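Local coordinates for divalent ion tolerance protein CutA1 (Ehrlichia chaffeensis, PDB 4IYQ) that belongs to the CutA family, forms a trimer, and probably binds copper and contributes to tolerance of divalent metal ions, at residues 28-33 against 76-81. Sequence-based numbering, arbitrary orientation.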
ATOM      1  N   LEU A  28      -4.592  -0.781   8.498  1.00 12.56           N
ATOM      2  CA  LEU A  28      -4.721  -2.225   8.425  1.00  8.78           C
ATOM      3  C   LEU A  28      -4.970  -2.642   6.986  1.00 13.12           C
ATOM      4  O   LEU A  28      -5.760  -2.028   6.266  1.00 14.66           O
ATOM      5  CB  LEU A  28      -5.846  -2.733   9.334  1.00  8.94           C
ATOM      6  CG  LEU A  28      -5.449  -2.963  10.797  1.00 24.40           C
ATOM      7  CD1 LEU A  28      -5.239  -1.647  11.523  1.00 27.92           C
ATOM      8  CD2 LEU A  28      -6.463  -3.812  11.533  1.00 23.11           C
ATOM      9  N   TYR A  29      -4.305  -3.715   6.590  1.00 10.90           N
ATOM     10  CA  TYR A  29      -4.427  -4.260   5.253  1.00  9.15           C
ATOM     11  C   TYR A  29      -4.920  -5.701   5.311  1.00  9.64           C
ATOM     12  O   TYR A  29      -4.402  -6.505   6.082  1.00 10.04           O
ATOM     13  CB  TYR A  29      -3.070  -4.169   4.550  1.00  9.28           C
ATOM     14  CG  TYR A  29      -2.992  -4.753   3.164  1.00 16.20           C
ATOM     15  CD1 TYR A  29      -3.200  -3.954   2.049  1.00 12.83           C
ATOM     16  CD2 TYR A  29      -2.666  -6.098   2.962  1.00 17.59           C
ATOM     17  CE1 TYR A  29      -3.098  -4.464   0.766  1.00 12.71           C
ATOM     18  CE2 TYR A  29      -2.569  -6.628   1.677  1.00 20.43           C
ATOM     19  CZ  TYR A  29      -2.785  -5.796   0.578  1.00 19.74           C
ATOM     20  OH  TYR A  29      -2.693  -6.276  -0.709  1.00 10.66           O
ATOM     21  N   THR A  30      -5.910  -6.028   4.482  1.00 15.35           N
ATOM     22  CA  THR A  30      -6.415  -7.396   4.405  1.00 13.64           C
ATOM     23  C   THR A  30      -6.945  -7.650   2.990  1.00 16.48           C
ATOM     24  O   THR A  30      -7.157  -6.715   2.205  1.00 10.14           O
ATOM     25  CB  THR A  30      -7.544  -7.673   5.468  1.00 17.31           C
ATOM     26  OG1 THR A  30      -7.794  -9.077   5.587  1.00 19.05           O
ATOM     27  CG2 THR A  30      -8.852  -6.969   5.097  1.00 14.65           C
ATOM     28  N   THR A  31      -7.149  -8.919   2.659  1.00 14.71           N
ATOM     29  CA  THR A  31      -7.718  -9.254   1.358  1.00 19.73           C
ATOM     30  C   THR A  31      -8.965 -10.141   1.527  1.00 12.20           C
ATOM     31  O   THR A  31      -9.105 -10.833   2.518  1.00 12.54           O
ATOM     32  CB  THR A  31      -6.669  -9.955   0.462  1.00 12.13           C
ATOM     33  OG1 THR A  31      -6.255 -11.169   1.094  1.00 14.45           O
ATOM     34  CG2 THR A  31      -5.451  -9.084   0.281  1.00 11.66           C
ATOM     35  N   THR A  32      -9.859 -10.116   0.546  1.00 21.52           N
ATOM     36  CA  THR A  32     -11.115 -10.864   0.609  1.00 20.33           C
ATOM     37  C   THR A  32     -11.388 -11.528  -0.732  1.00 20.63           C
ATOM     38  O   THR A  32     -10.898 -11.073  -1.756  1.00 16.83           O
ATOM     39  CB  THR A  32     -12.309  -9.959   0.965  1.00 19.97           C
ATOM     40  OG1 THR A  32     -12.386  -8.892   0.018  1.00 20.65           O
ATOM     41  CG2 THR A  32     -12.153  -9.373   2.358  1.00 18.31           C
ATOM     42  N   PRO A  33     -12.140 -12.635  -0.728  1.00 23.72           N
ATOM     43  CA  PRO A  33     -12.419 -13.299  -2.005  1.00 25.56           C
ATOM     44  C   PRO A  33     -13.333 -12.495  -2.935  1.00 27.87           C
ATOM     45  O   PRO A  33     -13.184 -12.598  -4.145  1.00 32.55           O
ATOM     46  CB  PRO A  33     -13.082 -14.617  -1.579  1.00 16.87           C
ATOM     47  CG  PRO A  33     -13.546 -14.402  -0.188  1.00 25.93           C
ATOM     48  CD  PRO A  33     -12.583 -13.437   0.426  1.00 25.27           C
ATOM     49  N   CYS A  76     -10.207  -8.813  -3.461  1.00 17.66           N
ATOM     50  CA  CYS A  76     -10.175  -7.389  -3.188  1.00 13.57           C
ATOM     51  C   CYS A  76      -9.173  -7.147  -2.074  1.00 13.68           C
ATOM     52  O   CYS A  76      -9.004  -7.983  -1.187  1.00 14.25           O
ATOM     53  CB  CYS A  76     -11.551  -6.880  -2.800  1.00 11.54           C
ATOM     54  SG  CYS A  76     -12.705  -6.978  -4.169  1.00 20.71           S
ATOM     55  N   ALA A  77      -8.481  -6.022  -2.127  1.00 10.60           N
ATOM     56  CA  ALA A  77      -7.635  -5.635  -1.012  1.00 10.15           C
ATOM     57  C   ALA A  77      -8.308  -4.486  -0.293  1.00  9.56           C
ATOM     58  O   ALA A  77      -9.077  -3.739  -0.895  1.00 13.91           O
ATOM     59  CB  ALA A  77      -6.238  -5.254  -1.490  1.00 10.08           C
ATOM     60  N   ILE A  78      -8.058  -4.363   1.005  1.00  9.30           N
ATOM     61  CA  ILE A  78      -8.591  -3.236   1.749  1.00  8.84           C
ATOM     62  C   ILE A  78      -7.530  -2.570   2.591  1.00 11.69           C
ATOM     63  O   ILE A  78      -6.745  -3.244   3.247  1.00 12.22           O
ATOM     64  CB  ILE A  78      -9.728  -3.619   2.704  1.00  8.96           C
ATOM     65  CG1 ILE A  78     -10.573  -4.770   2.169  1.00  9.52           C
ATOM     66  CG2 ILE A  78     -10.573  -2.386   3.013  1.00  8.63           C
ATOM     67  CD1 ILE A  78     -11.558  -5.273   3.200  1.00 22.24           C
ATOM     68  N   ILE A  79      -7.514  -1.245   2.560  1.00  8.20           N
ATOM     69  CA  ILE A  79      -6.774  -0.468   3.530  1.00 14.31           C
ATOM     70  C   ILE A  79      -7.775   0.150   4.497  1.00 15.04           C
ATOM     71  O   ILE A  79      -8.699   0.855   4.096  1.00 16.46           O
ATOM     72  CB  ILE A  79      -5.930   0.631   2.870  1.00 13.14           C
ATOM     73  CG1 ILE A  79      -4.836   0.007   2.008  1.00 14.07           C
ATOM     74  CG2 ILE A  79      -5.305   1.528   3.919  1.00  7.81           C
ATOM     75  CD1 ILE A  79      -4.056   1.037   1.200  1.00 15.73           C
ATOM     76  N   LEU A  80      -7.591  -0.142   5.773  1.00 14.22           N
ATOM     77  CA  LEU A  80      -8.465   0.336   6.820  1.00  7.95           C
ATOM     78  C   LEU A  80      -7.710   1.341   7.674  1.00 15.89           C
ATOM     79  O   LEU A  80      -6.519   1.150   7.946  1.00 16.69           O
ATOM     80  CB  LEU A  80      -8.956  -0.836   7.659  1.00  8.24           C
ATOM     81  CG  LEU A  80      -9.533  -1.955   6.790  1.00 12.55           C
ATOM     82  CD1 LEU A  80      -9.450  -3.316   7.482  1.00  9.69           C
ATOM     83  CD2 LEU A  80     -10.963  -1.623   6.430  1.00  8.47           C
ATOM     84  N   LYS A  81      -8.365   2.434   8.053  1.00  7.87           N
ATOM     85  CA  LYS A  81      -7.697   3.451   8.857  1.00  7.97           C
ATOM     86  C   LYS A  81      -8.306   3.618  10.239  1.00 12.48           C
ATOM     87  O   LYS A  81      -9.514   3.823  10.385  1.00 16.46           O
ATOM     88  CB  LYS A  81      -7.696   4.791   8.116  1.00  7.90           C
ATOM     89  CG  LYS A  81      -7.406   4.638   6.628  1.00 27.83           C
ATOM     90  CD  LYS A  81      -6.927   5.930   6.018  1.00 31.00           C
ATOM     91  CE  LYS A  81      -7.140   5.918   4.512  1.00 35.88           C
ATOM     92  NZ  LYS A  81      -8.563   6.233   4.170  1.00 33.29           N
TER
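T30 and I78 face each other as a hydrogen-bonded antiparallel pair, and their side chains run side by side in the same direction. The methyl CG2 of T30 lies against CD1 of I78 at 3.7 Å. T30 OG1 stands anti to its own backbone nitrogen (chi1 -166°). This leaves CG2 for I78, while OG1 hydrogen-bonds to the backbone oxygen of A104. On the same face, L28 and L80 meet through CB and CB at 4.0 Å. T32 places OG1 3.6 Å from CB of C76, and OG1 is hydrogen-bonded to the backbone oxygen of T34.

Y29, T31, A77 and I79 occupy the other face. The Y29 ring leans forward at roughly 40° to the run of its strand. CG anti to the backbone nitrogen (chi1 177°) carries CE1 and OH to A77 CB, which they pass obliquely, OH at 3.8 Å. CG1 of I79 sits at the ring edge.

Six backbone hydrogen bonds join the pairs L28–L80, T30–I78 and T32–C76, two for each pair.

The Y29 face meets neighbouring subunits of the trimer: Y29 OH hydrogen-bonds to OD1 of N55 of the second subunit, and I79 packs on Y29 of the third. These are the two central strands of the four-stranded antiparallel sheet, between strands 53-66 and 105-108. Helix 35-47 packs on T32 and I78, and helix 87-97 on L28 and L80, as in the ferredoxin-like fold of CutA proteins.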